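Exodeoxyribonuclease III (Neisseria meningitidis, PDB 2JC4) probably degrades double-stranded DNA from its 3' ends as a magnesium- or manganese-dependent exonuclease taking part in DNA repair. Local coordinates at residues L30-L35 and A66-S71; G98-N103 and T136-L141. All coordinates share one frame; numbering follows the deposited sequence.

A fold of the DNase I-like clan illustrates how two sheets packed face to face are each tied together and then joined. Contact 1 pairs strands 29-33 and 65-69 of one six-stranded sheet and leads into the magnesium site; contact 2 joins the start of strand 99-105 to the approach of strand 141-144 in the other. Both segments of contact 1 precede both segments of contact 2 in the sequence, and the centres of the two contacts lie about 16 Å apart. They meet where Asn103 reaches across the sandwich, its side chain probably hydrogen-bonded to Leu32 O and Gln33 NE2. A polar link between the sheets thus sits one and two residues before Glu34, which binds the metal.

Contact 1 of 2, residues L30-L35 and A66-S71; sequences LVLQEL and AIVSRS. With MG (magnesium ion), chain B.
Leu30 and Leu32 face Val68 and Ala66 as the two hydrogen-bonded pairs of an antiparallel ladder, a compact instance of neighbouring strands zipped by reciprocal amide bonds. Leu30 N donates to Val68 O over 2.9 Å, and Val68 N returns the bond to Leu30 O. Leu32 and Ala66 exchange a second pair; here Ala66 N lies 3.0 Å from Leu32 O. Between these pairs, the non-hydrogen-bonded Val31 and Ile67 bring their CA atoms closer together, and Val31 CA makes a CA-H...O contact of 3.4 Å with Ala66 O.

Apolar contacts follow on both faces. The side chains of Val31 and Ile67 run alongside one another in a common direction: Val31 CG1, anti to the carbonyl carbon (chi1 -49°), meets Ile67 CG1 at 4.0 Å. On the opposite face Leu32 CD1 reaches diagonally to Val68 CG2, 4.3 Å away, while Leu35 returns from the loop to set its CD2 against Ala66 CB at 4.0 Å.

Metal binding occurs where strand 29-33 ends. Glu34, in a left-handed backbone conformation, extends its carboxylate so that OE1 lies 2.4 Å from the magnesium ion. Its OE2 accepts from a metal-bound water at 2.5 Å and from Asn7 ND2, a pair of bonds that restrains rotation of the carboxylate. Four waters and Asn9 OD1 complete six ligands.

Strand 2-7 flanks strand 29-33 on the side away from 65-69. The face bearing Val31 and Ile67 packs on strands 99-105 and 91-96 of the second sheet, whereas Ala66 and Val68 on the other face touch Phe42 and Trp52 from loops.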
# COMPACT_ATOMS: atom_id res chain seq x y z
N LEU A 30 1.10 -7.85 -7.72
CA LEU A 30 1.30 -7.78 -6.26
C LEU A 30 2.30 -6.66 -5.99
O LEU A 30 3.41 -6.68 -6.53
CB LEU A 30 1.86 -9.09 -5.71
CG LEU A 30 2.36 -9.16 -4.27
CD1 LEU A 30 1.20 -8.85 -3.32
CD2 LEU A 30 2.97 -10.54 -3.95
N VAL A 31 1.91 -5.67 -5.22
CA VAL A 31 2.85 -4.63 -4.80
C VAL A 31 3.16 -4.80 -3.30
O VAL A 31 2.26 -5.16 -2.52
CB VAL A 31 2.37 -3.22 -5.18
CG1 VAL A 31 1.91 -3.15 -6.65
CG2 VAL A 31 1.26 -2.69 -4.25
N LEU A 32 4.42 -4.53 -2.94
CA LEU A 32 4.96 -4.78 -1.61
C LEU A 32 5.56 -3.53 -1.02
O LEU A 32 6.14 -2.71 -1.75
CB LEU A 32 6.10 -5.85 -1.67
CG LEU A 32 5.72 -7.14 -2.40
CD1 LEU A 32 6.93 -8.07 -2.48
CD2 LEU A 32 4.62 -7.82 -1.60
N GLN A 33 5.39 -3.39 0.30
CA GLN A 33 6.06 -2.36 1.11
C GLN A 33 6.84 -3.00 2.28
O GLN A 33 6.52 -4.11 2.75
CB GLN A 33 5.05 -1.35 1.67
CG GLN A 33 4.11 -0.76 0.62
CD GLN A 33 2.88 -1.64 0.41
OE1 GLN A 33 2.35 -2.22 1.34
NE2 GLN A 33 2.44 -1.74 -0.83
N GLU A 34 7.82 -2.26 2.78
CA GLU A 34 8.70 -2.68 3.86
C GLU A 34 9.49 -3.90 3.44
O GLU A 34 9.57 -4.91 4.17
CB GLU A 34 7.95 -2.87 5.18
CG GLU A 34 7.49 -1.56 5.77
CD GLU A 34 7.09 -1.69 7.23
OE1 GLU A 34 7.64 -2.54 7.98
OE2 GLU A 34 6.21 -0.92 7.64
N LEU A 35 10.11 -3.81 2.27
CA LEU A 35 11.08 -4.86 1.90
C LEU A 35 12.13 -5.01 2.99
O LEU A 35 12.50 -6.14 3.34
CB LEU A 35 11.79 -4.52 0.60
CG LEU A 35 10.91 -4.25 -0.60
CD1 LEU A 35 11.89 -3.95 -1.76
CD2 LEU A 35 10.02 -5.47 -0.93
N ALA A 66 8.20 -2.71 -3.88
CA ALA A 66 8.41 -3.52 -5.09
C ALA A 66 7.10 -3.70 -5.82
O ALA A 66 6.05 -3.62 -5.21
CB ALA A 66 8.99 -4.91 -4.71
N ILE A 67 7.18 -3.94 -7.13
CA ILE A 67 6.01 -4.31 -7.97
C ILE A 67 6.33 -5.65 -8.63
O ILE A 67 7.38 -5.81 -9.27
CB ILE A 67 5.66 -3.27 -9.04
CG1 ILE A 67 5.26 -1.93 -8.40
CG2 ILE A 67 4.56 -3.80 -9.94
CD1 ILE A 67 5.21 -0.77 -9.36
N VAL A 68 5.44 -6.61 -8.46
CA VAL A 68 5.70 -7.98 -8.93
C VAL A 68 4.52 -8.36 -9.82
O VAL A 68 3.37 -8.20 -9.41
CB VAL A 68 5.80 -8.95 -7.75
CG1 VAL A 68 6.07 -10.36 -8.25
CG2 VAL A 68 6.87 -8.48 -6.74
N SER A 69 4.78 -8.81 -11.05
CA SER A 69 3.68 -9.03 -11.98
C SER A 69 4.02 -10.08 -13.03
O SER A 69 5.19 -10.29 -13.33
CB SER A 69 3.30 -7.71 -12.67
OG SER A 69 4.45 -7.08 -13.24
N ARG A 70 3.01 -10.76 -13.57
CA ARG A 70 3.34 -11.70 -14.65
C ARG A 70 3.54 -10.96 -15.97
O ARG A 70 4.28 -11.45 -16.83
CB ARG A 70 2.40 -12.91 -14.71
CG ARG A 70 2.86 -13.98 -13.67
CD ARG A 70 2.65 -15.43 -14.05
NE ARG A 70 3.76 -15.94 -14.86
CZ ARG A 70 4.00 -17.23 -15.04
NH1 ARG A 70 3.23 -18.14 -14.43
NH2 ARG A 70 5.01 -17.62 -15.81
N SER A 71 2.94 -9.77 -16.10
CA SER A 71 3.30 -8.83 -17.18
C SER A 71 4.58 -8.02 -16.87
O SER A 71 4.83 -7.65 -15.74
CB SER A 71 2.13 -7.88 -17.45
OG SER A 71 1.07 -8.59 -18.08
MG MG B . 6.90 -3.03 10.16
O HOH W 1 5.88 -1.09 10.13
O HOH W 2 5.99 -3.54 12.10
O HOH W 3 8.72 -2.11 11.01
O HOH W 4 5.10 -3.64 9.00

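Contact 2 of 2, residues G98-N103 and T136-L141; sequences GVRVIN and TRHGKL
Arg100 sends CG anti to its backbone N (chi1 -170°) and then bends at chi2 (60°), laying its aliphatic chain over one face of the His138 ring. The arginine CB starts the contact, 3.5 Å from His138 CG, and Arg100 CD continues it with a CH-pi approach of 3.7 Å to the ring centroid, offset toward the rim. The guanidinium plane is turned only 10° from that of the imidazole, and NE forms a salt bridge with Glu134 of helix 115-135. At the ring's edge, in plane, a water lies 2.6 Å from His138 ND1. The loop 136-141 closes a beta-alpha-beta crossover made of strand 99-105, helix 115-135 and strand 141-144, the two strands adjacent and parallel. Their ladder begins with Arg100 N donating to Lys140 O at 3.0 Å and continues past the Arg100-Leu141 bridge, where Leu141 CA sits 3.3 Å from Arg100 O in a CA-H...O contact. Beneath the helix, Leu141 CD1 meets Ile102 CD1 at 3.8 Å, the two side chains crossing at a slant, with Phe130 against Ile102 and Met135 against Leu141. A second water, 2.9 Å from the Lys140 N that donates to it, forms a weak bond to Gly98 O.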
# COMPACT_ATOMS: atom_id res chain seq x y z
N GLY A 98 -1.18 -2.02 -19.25
CA GLY A 98 -1.93 -0.78 -19.50
C GLY A 98 -2.50 -0.04 -18.29
O GLY A 98 -3.16 0.98 -18.46
N VAL A 99 -2.24 -0.53 -17.07
CA VAL A 99 -2.68 0.17 -15.86
C VAL A 99 -1.46 0.83 -15.22
O VAL A 99 -0.44 0.16 -15.01
CB VAL A 99 -3.29 -0.82 -14.86
CG1 VAL A 99 -3.69 -0.11 -13.57
CG2 VAL A 99 -4.48 -1.52 -15.50
N ARG A 100 -1.56 2.11 -14.89
CA ARG A 100 -0.48 2.79 -14.18
C ARG A 100 -0.63 2.42 -12.70
O ARG A 100 -1.66 2.74 -12.09
CB ARG A 100 -0.59 4.31 -14.36
CG ARG A 100 0.61 5.09 -13.86
CD ARG A 100 1.90 4.66 -14.60
NE ARG A 100 3.01 5.53 -14.26
CZ ARG A 100 4.28 5.32 -14.59
NH1 ARG A 100 4.62 4.26 -15.31
NH2 ARG A 100 5.21 6.19 -14.20
N VAL A 101 0.40 1.79 -12.15
CA VAL A 101 0.38 1.32 -10.77
C VAL A 101 1.36 2.19 -9.99
O VAL A 101 2.52 2.23 -10.30
CB VAL A 101 0.80 -0.15 -10.70
CG1 VAL A 101 0.97 -0.63 -9.22
CG2 VAL A 101 -0.21 -1.01 -11.44
N ILE A 102 0.88 2.91 -9.00
CA ILE A 102 1.80 3.66 -8.12
C ILE A 102 1.78 3.04 -6.72
O ILE A 102 0.77 3.14 -6.04
CB ILE A 102 1.42 5.19 -8.09
CG1 ILE A 102 1.30 5.74 -9.54
CG2 ILE A 102 2.36 5.98 -7.15
CD1 ILE A 102 0.72 7.17 -9.63
N ASN A 103 2.88 2.41 -6.30
CA ASN A 103 2.97 1.73 -5.01
C ASN A 103 3.67 2.66 -4.00
O ASN A 103 4.76 3.16 -4.27
CB ASN A 103 3.78 0.45 -5.19
CG ASN A 103 4.05 -0.31 -3.89
OD1 ASN A 103 3.33 -0.15 -2.90
ND2 ASN A 103 5.07 -1.17 -3.92
N THR A 136 -3.03 12.85 -15.34
CA THR A 136 -3.33 13.52 -16.64
C THR A 136 -3.04 12.63 -17.86
O THR A 136 -3.40 12.98 -18.98
CB THR A 136 -2.48 14.81 -16.85
OG1 THR A 136 -1.09 14.46 -16.93
CG2 THR A 136 -2.69 15.80 -15.72
N ARG A 137 -2.34 11.52 -17.65
CA ARG A 137 -1.87 10.73 -18.78
C ARG A 137 -2.40 9.31 -18.79
O ARG A 137 -2.40 8.67 -19.83
CB ARG A 137 -0.35 10.69 -18.77
CG ARG A 137 0.24 12.00 -19.06
CD ARG A 137 1.77 11.92 -19.18
NE ARG A 137 2.48 11.48 -17.98
CZ ARG A 137 2.80 12.29 -16.99
NH1 ARG A 137 2.42 13.56 -17.04
NH2 ARG A 137 3.49 11.86 -15.95
N HIS A 138 -2.84 8.82 -17.63
CA HIS A 138 -3.27 7.42 -17.51
C HIS A 138 -4.69 7.34 -16.99
O HIS A 138 -4.92 7.55 -15.78
CB HIS A 138 -2.36 6.64 -16.55
CG HIS A 138 -0.91 6.71 -16.89
ND1 HIS A 138 -0.32 5.85 -17.80
CD2 HIS A 138 0.07 7.52 -16.44
CE1 HIS A 138 0.97 6.14 -17.89
NE2 HIS A 138 1.23 7.14 -17.06
N GLY A 139 -5.62 6.99 -17.87
CA GLY A 139 -7.05 6.84 -17.48
C GLY A 139 -7.22 5.63 -16.56
O GLY A 139 -8.12 5.59 -15.70
N LYS A 140 -6.37 4.62 -16.73
CA LYS A 140 -6.43 3.51 -15.80
C LYS A 140 -5.27 3.71 -14.82
O LYS A 140 -4.11 3.57 -15.19
CB LYS A 140 -6.37 2.19 -16.54
CG LYS A 140 -7.59 1.94 -17.38
CD LYS A 140 -7.48 0.60 -18.08
CE LYS A 140 -8.78 0.23 -18.83
NZ LYS A 140 -8.60 -1.08 -19.52
N LEU A 141 -5.57 4.12 -13.60
CA LEU A 141 -4.49 4.38 -12.64
C LEU A 141 -4.88 3.85 -11.27
O LEU A 141 -6.03 4.00 -10.86
CB LEU A 141 -4.10 5.87 -12.63
CG LEU A 141 -2.99 6.30 -11.63
CD1 LEU A 141 -2.05 7.38 -12.26
CD2 LEU A 141 -3.56 6.75 -10.25
O HOH W 5 -4.05 4.19 -18.50
O HOH W 6 -1.55 4.00 -19.15